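Long-range contacts in acyl-CoA thioester hydrolase ybgC (Escherichia coli K-12, PDB 3GRH), which is a putative thioesterase of the outer membrane, built on the pectinesterase fold yet neither binding pectin nor showing pectinesterase activity: residues I237-T248 against V270-I281; V190-Q199 against N247-N258. One frame throughout, in Å; residues are numbered along the deposited sequence.

Contact 1 (I237-T248 against V270-I281); sequences INNVNILGRQNT and VTNSYIEGDVDI
Two successive coils of the right-handed parallel beta-helix of the pectinesterase family stack here, strand 240-243 on strand 274-277. Backbone bonds such as Ile242 N to Tyr274 O (2.9 Å) join the coils. Ile242 and Ile275 run alongside each other into the interior, with CD1 of Ile242 4.0 Å from CG1 of Ile275. At the corner, ND2 of Asn238 donates to OG1 of Thr271 at 2.7 Å and to OD1 of Asn272 at 2.9 Å, while OG of Ser273 accepts from Val240 N. On the outer face, CD2 of Leu243 meets the edge of the Tyr274 ring. Arg245, bent at chi2 (-71°), brings NH1 to the anti lone pair of Glu276 OE2 in a 3.3 Å salt bridge, its NE pairing with Asp216, and Tyr274 OH holds the other carboxylate oxygen. Lacking a side chain, Gly277 admits O of Arg245 to 3.3 Å from its CA and makes room for OG1 of Thr248, which donates, as does Gly244 N, to O of Glu276. Asn247 N binds Val279 O (3.0 Å) beside Asp280, the predicted nucleophile, which pairs with Arg340. Side-chain bonds hold the turn, charged and polar groups lie outside, and branched aliphatic chains suit the stacked interior.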
loop_
_atom_site.group_PDB
_atom_site.type_symbol
_atom_site.label_atom_id
_atom_site.label_comp_id
_atom_site.label_asym_id
_atom_site.label_seq_id
_atom_site.Cartn_x
_atom_site.Cartn_y
_atom_site.Cartn_z
ATOM N N ILE A 237 -1.381 7.242 6.654
ATOM C CA ILE A 237 0.092 7.242 6.460
ATOM C C ILE A 237 0.393 8.557 5.769
ATOM O O ILE A 237 -0.140 8.802 4.647
ATOM C CB ILE A 237 0.465 6.064 5.565
ATOM C CG1 ILE A 237 0.213 4.782 6.339
ATOM C CG2 ILE A 237 1.903 6.169 5.193
ATOM C CD1 ILE A 237 0.202 3.562 5.484
ATOM N N ASN A 238 1.171 9.440 6.420
ATOM C CA ASN A 238 1.390 10.779 5.898
ATOM C C ASN A 238 2.876 11.095 5.901
ATOM O O ASN A 238 3.559 10.917 6.900
ATOM C CB ASN A 238 0.626 11.837 6.698
ATOM C CG ASN A 238 0.907 13.206 6.194
ATOM O OD1 ASN A 238 1.477 14.072 6.922
ATOM N ND2 ASN A 238 0.581 13.429 4.934
ATOM N N ASN A 239 3.392 11.550 4.770
ATOM C CA ASN A 239 4.833 11.948 4.675
ATOM C C ASN A 239 5.733 10.846 5.119
ATOM O O ASN A 239 6.585 11.024 5.993
ATOM C CB ASN A 239 5.101 13.214 5.472
ATOM C CG ASN A 239 6.420 13.867 5.119
ATOM O OD1 ASN A 239 6.914 13.732 3.989
ATOM N ND2 ASN A 239 7.025 14.516 6.118
ATOM N N VAL A 240 5.534 9.662 4.536
ATOM C CA VAL A 240 6.341 8.451 4.805
ATOM C C VAL A 240 7.025 8.043 3.539
ATOM O O VAL A 240 6.448 8.135 2.455
ATOM C CB VAL A 240 5.473 7.340 5.441
ATOM C CG1 VAL A 240 6.158 5.937 5.477
ATOM C CG2 VAL A 240 5.055 7.732 6.823
ATOM N N ASN A 241 8.224 7.483 3.639
ATOM C CA ASN A 241 8.873 6.836 2.497
ATOM C C ASN A 241 8.757 5.345 2.716
ATOM O O ASN A 241 9.124 4.863 3.785
ATOM C CB ASN A 241 10.386 7.140 2.432
ATOM C CG ASN A 241 10.696 8.581 2.185
ATOM O OD1 ASN A 241 9.978 9.299 1.539
ATOM N ND2 ASN A 241 11.755 9.057 2.836
ATOM N N ILE A 242 8.235 4.639 1.731
ATOM C CA ILE A 242 8.127 3.177 1.756
ATOM C C ILE A 242 8.945 2.608 0.633
ATOM O O ILE A 242 8.646 2.884 -0.529
ATOM C CB ILE A 242 6.638 2.718 1.636
ATOM C CG1 ILE A 242 5.716 3.506 2.550
ATOM C CG2 ILE A 242 6.643 1.266 1.996
ATOM C CD1 ILE A 242 4.239 3.232 2.226
ATOM N N LEU A 243 10.040 1.927 0.997
ATOM C CA LEU A 243 11.097 1.595 0.059
ATOM C C LEU A 243 11.245 0.107 -0.058
ATOM O O LEU A 243 11.406 -0.622 0.935
ATOM C CB LEU A 243 12.433 2.216 0.469
ATOM C CG LEU A 243 12.386 3.712 0.615
ATOM C CD1 LEU A 243 13.726 4.232 1.066
ATOM C CD2 LEU A 243 11.923 4.455 -0.582
ATOM N N GLY A 244 11.192 -0.381 -1.301
ATOM C CA GLY A 244 11.399 -1.774 -1.582
ATOM C C GLY A 244 11.667 -2.016 -3.044
ATOM O O GLY A 244 12.146 -1.116 -3.752
ATOM N N ARG A 245 11.382 -3.256 -3.428
ATOM C CA ARG A 245 11.533 -3.707 -4.825
ATOM C C ARG A 245 10.245 -4.442 -5.151
ATOM O O ARG A 245 9.285 -3.809 -5.548
ATOM C CB ARG A 245 12.745 -4.513 -5.054
ATOM C CG ARG A 245 14.024 -3.783 -4.815
ATOM C CD ARG A 245 14.330 -2.784 -5.809
ATOM N NE ARG A 245 15.621 -2.137 -5.481
ATOM C CZ ARG A 245 15.751 -0.935 -4.922
ATOM N NH1 ARG A 245 14.712 -0.189 -4.599
ATOM N NH2 ARG A 245 16.991 -0.419 -4.723
ATOM N N GLN A 246 10.148 -5.742 -4.854
ATOM C CA GLN A 246 8.884 -6.473 -5.122
ATOM C C GLN A 246 7.975 -6.479 -3.925
ATOM O O GLN A 246 8.367 -6.835 -2.862
ATOM C CB GLN A 246 9.187 -7.904 -5.590
ATOM C CG GLN A 246 8.042 -8.653 -6.088
ATOM C CD GLN A 246 8.321 -10.070 -6.384
ATOM O OE1 GLN A 246 9.381 -10.378 -6.883
ATOM N NE2 GLN A 246 7.382 -10.980 -6.010
ATOM N N ASN A 247 6.743 -6.027 -4.126
ATOM C CA ASN A 247 5.675 -6.001 -3.124
ATOM C C ASN A 247 6.011 -5.055 -1.961
ATOM O O ASN A 247 5.667 -5.358 -0.798
ATOM C CB ASN A 247 5.400 -7.393 -2.562
ATOM C CG ASN A 247 4.884 -8.373 -3.578
ATOM O OD1 ASN A 247 5.546 -9.407 -3.827
ATOM N ND2 ASN A 247 3.723 -8.094 -4.168
ATOM N N THR A 248 6.498 -3.840 -2.237
ATOM C CA THR A 248 6.811 -2.884 -1.237
ATOM C C THR A 248 5.740 -2.564 -0.185
ATOM O O THR A 248 6.034 -2.606 1.002
ATOM C CB THR A 248 7.205 -1.608 -1.961
ATOM O OG1 THR A 248 8.324 -1.882 -2.818
ATOM C CG2 THR A 248 7.580 -0.567 -0.977
ATOM N N VAL A 270 -3.269 7.230 2.248
ATOM C CA VAL A 270 -1.807 7.492 2.156
ATOM C C VAL A 270 -1.663 8.852 1.472
ATOM O O VAL A 270 -2.186 9.057 0.364
ATOM C CB VAL A 270 -1.119 6.429 1.288
ATOM C CG1 VAL A 270 0.432 6.722 1.124
ATOM C CG2 VAL A 270 -1.362 5.031 1.828
ATOM N N THR A 271 -1.085 9.822 2.164
ATOM C CA THR A 271 -0.917 11.149 1.653
ATOM C C THR A 271 0.540 11.620 1.683
ATOM O O THR A 271 1.306 11.266 2.626
ATOM C CB THR A 271 -1.739 12.161 2.467
ATOM O OG1 THR A 271 -1.444 12.068 3.883
ATOM C CG2 THR A 271 -3.265 11.887 2.271
ATOM N N ASN A 272 0.937 12.402 0.669
ATOM C CA ASN A 272 2.179 13.131 0.765
ATOM C C ASN A 272 3.380 12.204 0.933
ATOM O O ASN A 272 4.315 12.574 1.589
ATOM C CB ASN A 272 2.150 14.152 1.879
ATOM C CG ASN A 272 1.019 15.065 1.774
ATOM O OD1 ASN A 272 0.260 15.371 2.766
ATOM N ND2 ASN A 272 0.861 15.539 0.601
ATOM N N SER A 273 3.303 11.018 0.355
ATOM C CA SER A 273 4.293 9.954 0.591
ATOM C C SER A 273 5.075 9.592 -0.668
ATOM O O SER A 273 4.835 10.155 -1.724
ATOM C CB SER A 273 3.667 8.743 1.221
ATOM O OG SER A 273 3.166 9.032 2.558
ATOM N N TYR A 274 6.072 8.750 -0.485
ATOM C CA TYR A 274 6.931 8.325 -1.575
ATOM C C TYR A 274 7.020 6.848 -1.483
ATOM O O TYR A 274 7.389 6.353 -0.448
ATOM C CB TYR A 274 8.279 8.951 -1.457
ATOM C CG TYR A 274 9.295 8.451 -2.444
ATOM C CD1 TYR A 274 9.320 8.914 -3.713
ATOM C CD2 TYR A 274 10.191 7.498 -2.098
ATOM C CE1 TYR A 274 10.215 8.435 -4.634
ATOM C CE2 TYR A 274 11.130 7.066 -3.009
ATOM C CZ TYR A 274 11.092 7.501 -4.259
ATOM O OH TYR A 274 12.026 7.085 -5.230
ATOM N N ILE A 275 6.723 6.128 -2.572
ATOM C CA ILE A 275 6.734 4.655 -2.567
ATOM C C ILE A 275 7.547 4.183 -3.760
ATOM O O ILE A 275 7.362 4.680 -4.859
ATOM C CB ILE A 275 5.299 4.117 -2.656
ATOM C CG1 ILE A 275 4.492 4.688 -1.531
ATOM C CG2 ILE A 275 5.348 2.558 -2.602
ATOM C CD1 ILE A 275 3.015 4.168 -1.507
ATOM N N GLU A 276 8.539 3.351 -3.491
ATOM C CA GLU A 276 9.517 2.920 -4.530
ATOM C C GLU A 276 9.495 1.400 -4.598
ATOM O O GLU A 276 9.382 0.717 -3.590
ATOM C CB GLU A 276 10.897 3.373 -4.082
ATOM C CG GLU A 276 12.035 3.082 -5.000
ATOM C CD GLU A 276 13.296 3.764 -4.539
ATOM O OE1 GLU A 276 13.378 5.039 -4.566
ATOM O OE2 GLU A 276 14.266 3.020 -4.194
ATOM N N GLY A 277 9.591 0.875 -5.802
ATOM C CA GLY A 277 9.758 -0.540 -6.002
ATOM C C GLY A 277 9.874 -0.861 -7.461
ATOM O O GLY A 277 10.156 0.005 -8.279
ATOM N N ASP A 278 9.671 -2.136 -7.774
ATOM C CA ASP A 278 9.624 -2.551 -9.175
ATOM C C ASP A 278 8.380 -3.348 -9.564
ATOM O O ASP A 278 7.540 -2.867 -10.315
ATOM C CB ASP A 278 10.943 -3.238 -9.629
ATOM C CG ASP A 278 11.473 -4.298 -8.679
ATOM O OD1 ASP A 278 10.713 -5.112 -8.094
ATOM O OD2 ASP A 278 12.736 -4.396 -8.616
ATOM N N VAL A 279 8.250 -4.547 -9.040
ATOM C CA VAL A 279 7.164 -5.480 -9.376
ATOM C C VAL A 279 6.122 -5.468 -8.270
ATOM O O VAL A 279 6.368 -5.761 -7.125
ATOM C CB VAL A 279 7.740 -6.871 -9.525
ATOM C CG1 VAL A 279 6.643 -7.946 -9.681
ATOM C CG2 VAL A 279 8.686 -6.884 -10.724
ATOM N N ASP A 280 4.909 -5.093 -8.637
ATOM C CA ASP A 280 3.762 -5.054 -7.739
ATOM C C ASP A 280 4.060 -4.220 -6.527
ATOM O O ASP A 280 3.938 -4.710 -5.390
ATOM C CB ASP A 280 3.331 -6.490 -7.427
ATOM C CG ASP A 280 2.960 -7.302 -8.662
ATOM O OD1 ASP A 280 2.643 -6.766 -9.737
ATOM O OD2 ASP A 280 2.939 -8.590 -8.557
ATOM N N ILE A 281 4.356 -2.946 -6.758
ATOM C CA ILE A 281 4.822 -2.072 -5.730
ATOM C C ILE A 281 3.742 -1.896 -4.662
ATOM O O ILE A 281 4.049 -1.818 -3.496
ATOM C CB ILE A 281 5.247 -0.767 -6.332
ATOM C CG1 ILE A 281 6.304 -0.956 -7.438
ATOM C CG2 ILE A 281 5.734 0.195 -5.251
ATOM C CD1 ILE A 281 6.584 0.361 -8.116
HETATM O O HOH W 1 -2.865 10.117 5.484
#

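Contact 2 (V190-Q199 against N247-N258)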
loop_
_atom_site.group_PDB
_atom_site.type_symbol
_atom_site.label_atom_id
_atom_site.label_comp_id
_atom_site.label_asym_id
_atom_site.label_seq_id
_atom_site.Cartn_x
_atom_site.Cartn_y
_atom_site.Cartn_z
ATOM N N VAL A 190 5.037 -14.399 1.103
ATOM C CA VAL A 190 4.967 -12.916 1.071
ATOM C C VAL A 190 4.296 -12.377 2.315
ATOM O O VAL A 190 4.696 -11.294 2.843
ATOM C CB VAL A 190 4.266 -12.433 -0.214
ATOM C CG1 VAL A 190 2.862 -12.980 -0.326
ATOM C CG2 VAL A 190 4.255 -10.875 -0.359
ATOM N N LEU A 191 3.247 -13.038 2.786
ATOM C CA LEU A 191 2.482 -12.541 3.940
ATOM C C LEU A 191 3.255 -12.623 5.275
ATOM O O LEU A 191 2.691 -12.268 6.327
ATOM C CB LEU A 191 1.131 -13.282 4.078
ATOM C CG LEU A 191 0.115 -12.944 2.979
ATOM C CD1 LEU A 191 -1.249 -13.391 3.354
ATOM C CD2 LEU A 191 0.037 -11.427 2.705
ATOM N N CYS A 192 4.486 -13.101 5.261
ATOM C CA CYS A 192 5.345 -13.058 6.413
ATOM C C CYS A 192 6.591 -12.270 6.157
ATOM O O CYS A 192 7.481 -12.234 7.014
ATOM C CB CYS A 192 5.793 -14.439 6.774
ATOM S SG CYS A 192 4.391 -15.523 7.232
ATOM N N SER A 193 6.733 -11.660 4.993
ATOM C CA SER A 193 8.000 -10.984 4.665
ATOM C C SER A 193 8.023 -9.521 5.069
ATOM O O SER A 193 8.962 -8.849 4.795
ATOM C CB SER A 193 8.282 -11.056 3.135
ATOM O OG SER A 193 7.324 -10.250 2.426
ATOM N N ALA A 194 6.983 -9.023 5.723
ATOM C CA ALA A 194 6.928 -7.600 6.058
ATOM C C ALA A 194 7.852 -7.170 7.146
ATOM O O ALA A 194 7.861 -7.823 8.205
ATOM C CB ALA A 194 5.429 -7.137 6.380
ATOM N N VAL A 195 8.495 -6.021 6.981
ATOM C CA VAL A 195 9.316 -5.421 8.057
ATOM C C VAL A 195 8.392 -4.811 9.099
ATOM O O VAL A 195 8.591 -4.958 10.283
ATOM C CB VAL A 195 10.298 -4.358 7.481
ATOM C CG1 VAL A 195 11.043 -3.661 8.632
ATOM C CG2 VAL A 195 11.251 -5.020 6.459
ATOM N N PHE A 196 7.417 -4.033 8.639
ATOM C CA PHE A 196 6.460 -3.338 9.483
ATOM C C PHE A 196 5.120 -3.935 9.131
ATOM O O PHE A 196 4.679 -3.841 7.998
ATOM C CB PHE A 196 6.489 -1.823 9.182
ATOM C CG PHE A 196 5.852 -0.990 10.172
ATOM C CD1 PHE A 196 6.602 -0.148 11.009
ATOM C CD2 PHE A 196 4.532 -1.033 10.365
ATOM C CE1 PHE A 196 5.997 0.625 11.930
ATOM C CE2 PHE A 196 3.901 -0.252 11.392
ATOM C CZ PHE A 196 4.682 0.565 12.144
ATOM N N TRP A 197 4.477 -4.560 10.111
ATOM C CA TRP A 197 3.159 -5.191 9.908
ATOM C C TRP A 197 2.248 -4.751 10.998
ATOM O O TRP A 197 2.509 -4.920 12.158
ATOM C CB TRP A 197 3.315 -6.679 9.975
ATOM C CG TRP A 197 2.095 -7.512 9.915
ATOM C CD1 TRP A 197 0.849 -7.131 9.526
ATOM C CD2 TRP A 197 1.996 -8.925 10.205
ATOM N NE1 TRP A 197 -0.009 -8.193 9.613
ATOM C CE2 TRP A 197 0.660 -9.279 10.077
ATOM C CE3 TRP A 197 2.892 -9.868 10.713
ATOM C CZ2 TRP A 197 0.204 -10.561 10.319
ATOM C CZ3 TRP A 197 2.457 -11.138 10.880
ATOM C CH2 TRP A 197 1.142 -11.478 10.720
ATOM N N SER A 198 1.195 -4.085 10.575
ATOM C CA SER A 198 0.156 -3.614 11.504
ATOM C C SER A 198 -1.181 -4.231 11.260
ATOM O O SER A 198 -1.584 -4.334 10.129
ATOM C CB SER A 198 0.019 -2.140 11.374
ATOM O OG SER A 198 -1.000 -1.608 12.223
ATOM N N GLN A 199 -1.834 -4.642 12.365
ATOM C CA GLN A 199 -3.252 -4.935 12.338
ATOM C C GLN A 199 -4.037 -3.922 13.143
ATOM O O GLN A 199 -5.229 -4.114 13.441
ATOM C CB GLN A 199 -3.518 -6.306 12.899
ATOM C CG GLN A 199 -2.773 -7.372 12.146
ATOM C CD GLN A 199 -3.511 -8.625 12.198
ATOM O OE1 GLN A 199 -3.999 -9.030 13.271
ATOM N NE2 GLN A 199 -3.746 -9.207 11.026
ATOM N N ASN A 247 6.743 -6.027 -4.126
ATOM C CA ASN A 247 5.675 -6.001 -3.124
ATOM C C ASN A 247 6.011 -5.055 -1.961
ATOM O O ASN A 247 5.667 -5.358 -0.798
ATOM C CB ASN A 247 5.400 -7.393 -2.562
ATOM C CG ASN A 247 4.884 -8.373 -3.578
ATOM O OD1 ASN A 247 5.546 -9.407 -3.827
ATOM N ND2 ASN A 247 3.723 -8.094 -4.168
ATOM N N THR A 248 6.498 -3.840 -2.237
ATOM C CA THR A 248 6.811 -2.884 -1.237
ATOM C C THR A 248 5.740 -2.564 -0.185
ATOM O O THR A 248 6.034 -2.606 1.002
ATOM C CB THR A 248 7.205 -1.608 -1.961
ATOM O OG1 THR A 248 8.324 -1.882 -2.818
ATOM C CG2 THR A 248 7.580 -0.567 -0.977
ATOM N N PHE A 249 4.533 -2.283 -0.642
ATOM C CA PHE A 249 3.420 -1.916 0.215
ATOM C C PHE A 249 2.310 -2.939 -0.029
ATOM O O PHE A 249 1.905 -3.114 -1.161
ATOM C CB PHE A 249 3.015 -0.501 -0.131
ATOM C CG PHE A 249 1.873 0.029 0.717
ATOM C CD1 PHE A 249 1.801 -0.195 2.105
ATOM C CD2 PHE A 249 0.906 0.795 0.158
ATOM C CE1 PHE A 249 0.775 0.358 2.857
ATOM C CE2 PHE A 249 -0.137 1.315 0.922
ATOM C CZ PHE A 249 -0.189 1.113 2.231
ATOM N N PHE A 250 1.826 -3.601 1.043
ATOM C CA PHE A 250 0.843 -4.662 0.921
ATOM C C PHE A 250 -0.297 -4.337 1.863
ATOM O O PHE A 250 -0.073 -4.115 3.047
ATOM C CB PHE A 250 1.456 -5.993 1.312
ATOM C CG PHE A 250 0.864 -7.153 0.570
ATOM C CD1 PHE A 250 1.591 -7.789 -0.393
ATOM C CD2 PHE A 250 -0.464 -7.479 0.696
ATOM C CE1 PHE A 250 1.040 -8.830 -1.153
ATOM C CE2 PHE A 250 -1.045 -8.507 -0.038
ATOM C CZ PHE A 250 -0.299 -9.193 -0.953
ATOM N N VAL A 251 -1.509 -4.231 1.344
ATOM C CA VAL A 251 -2.627 -4.125 2.231
ATOM C C VAL A 251 -3.407 -5.413 2.210
ATOM O O VAL A 251 -3.470 -6.093 1.213
ATOM C CB VAL A 251 -3.524 -3.030 1.869
ATOM C CG1 VAL A 251 -2.755 -1.678 2.106
ATOM C CG2 VAL A 251 -3.917 -3.049 0.427
ATOM N N THR A 252 -3.922 -5.816 3.351
ATOM C CA THR A 252 -4.763 -6.960 3.377
ATOM C C THR A 252 -5.936 -6.711 4.294
ATOM O O THR A 252 -6.039 -5.662 4.948
ATOM C CB THR A 252 -4.079 -8.270 3.867
ATOM O OG1 THR A 252 -4.294 -8.414 5.278
ATOM C CG2 THR A 252 -2.568 -8.432 3.546
ATOM N N ASN A 253 -6.878 -7.613 4.235
ATOM C CA ASN A 253 -8.070 -7.598 5.024
ATOM C C ASN A 253 -8.070 -8.758 6.028
ATOM O O ASN A 253 -9.092 -9.172 6.516
ATOM C CB ASN A 253 -9.360 -7.603 4.167
ATOM C CG ASN A 253 -9.597 -8.839 3.460
ATOM O OD1 ASN A 253 -8.682 -9.607 3.247
ATOM N ND2 ASN A 253 -10.832 -9.001 2.953
ATOM N N SER A 254 -6.910 -9.260 6.333
ATOM C CA SER A 254 -6.746 -10.334 7.266
ATOM C C SER A 254 -7.192 -9.972 8.652
ATOM O O SER A 254 -7.055 -8.814 9.128
ATOM C CB SER A 254 -5.243 -10.657 7.324
ATOM O OG SER A 254 -4.961 -11.682 8.255
ATOM N N GLY A 255 -7.676 -11.007 9.346
ATOM C CA GLY A 255 -7.880 -10.951 10.788
ATOM C C GLY A 255 -6.747 -11.681 11.464
ATOM O O GLY A 255 -5.630 -11.739 10.950
ATOM N N VAL A 256 -7.014 -12.284 12.614
ATOM C CA VAL A 256 -5.913 -12.913 13.345
ATOM C C VAL A 256 -5.312 -14.197 12.733
ATOM O O VAL A 256 -4.222 -14.621 13.119
ATOM C CB VAL A 256 -6.321 -13.209 14.783
ATOM C CG1 VAL A 256 -6.577 -11.906 15.512
ATOM C CG2 VAL A 256 -7.494 -14.159 14.803
ATOM N N GLN A 257 -6.008 -14.780 11.759
ATOM C CA GLN A 257 -5.502 -15.936 11.004
ATOM C C GLN A 257 -4.403 -15.707 9.941
ATOM O O GLN A 257 -3.877 -16.665 9.360
ATOM C CB GLN A 257 -6.685 -16.587 10.290
ATOM C CG GLN A 257 -7.680 -17.233 11.176
ATOM C CD GLN A 257 -8.574 -18.188 10.391
ATOM O OE1 GLN A 257 -8.214 -19.343 10.149
ATOM N NE2 GLN A 257 -9.746 -17.701 9.986
ATOM N N ASN A 258 -4.028 -14.447 9.698
ATOM C CA ASN A 258 -3.014 -14.127 8.692
ATOM C C ASN A 258 -3.265 -14.728 7.313
ATOM O O ASN A 258 -2.457 -15.479 6.786
ATOM C CB ASN A 258 -1.600 -14.453 9.225
ATOM C CG ASN A 258 -0.514 -13.850 8.411
ATOM O OD1 ASN A 258 -0.740 -12.933 7.685
ATOM N ND2 ASN A 258 0.708 -14.369 8.558
#
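Val190 and Leu191, on a short 3-10 turn, rest on Phe250 of strand 249-251, and this apolar cluster is the close-packed part of the contact. CD2 of Leu191 sits over one face of the phenyl ring, 4.1 Å from CE2 of Phe250 and offset toward the rim. The same methyl reaches CG2 of Thr252 at 4.1 Å, so that one leucine branch touches both residues. A chi1 of 59° turns CG2 of Val190 away from its backbone N and onto the ring, which it meets obliquely, 3.9 Å from CE1 of Phe250. Branched aliphatic chains suit a turn that packs on a flat, apolar ring. The turn itself is drawn together by Ser193, whose N and OG both donate to O of Val190.

Toward the type I turn of Gly255 to Asn258 the two segments meet more sparsely, with Val256 exposed at the rim. A single hydrogen bond crosses here: NE2 of Gln199 donates to O of Gly255 at 3.2 Å, almost straight (178°). It arrives well above the carbonyl plane, while OG of Ser254 reaches that oxygen from the opposite face. Tyr175 holds OE1 of Gln199, which fixes the rotation of the amide so that NE2 faces Gly255 O and Asp231. Asn258 lays its amide obliquely against the indole, with ND2 3.6 Å from CH2 of Trp197 and the two planes 35° apart; its OD1 is held by Arg229.

Asp231 accepts from both Trp197 NE1 and Gln199 NE2, and also bonds Thr252, so one carboxylate joins the two segments. Strand 228-230 lies between strands 196-198 and 249-251, helix 174-181 packs on Trp197 and Asn258, and the disulfide of Cys192 with Cys180 ties the 3-10 turn to that helix.

Contact 1 is the more buried of the two: adjacent coils meet with direct backbone pairing, burying 1000 Å² between them. Contact 2 buries 442 Å², and its strands 196-198 and 249-251 are separated by strand 228-230, so side chains and a turn do the joining. The contacts share Asn247 and Thr248, where the chain passes from strand 240-243 into strand 249-251. Phe249 links them physically, its ring packing on Ile237, Ile242 and Val270 inside the beta-helix, while Phe250 next to it faces the 3-10 turn. Contact 1 thus belongs to the core of the coil stack, whereas contact 2, only partly buried, runs from that wall out to an exposed turn.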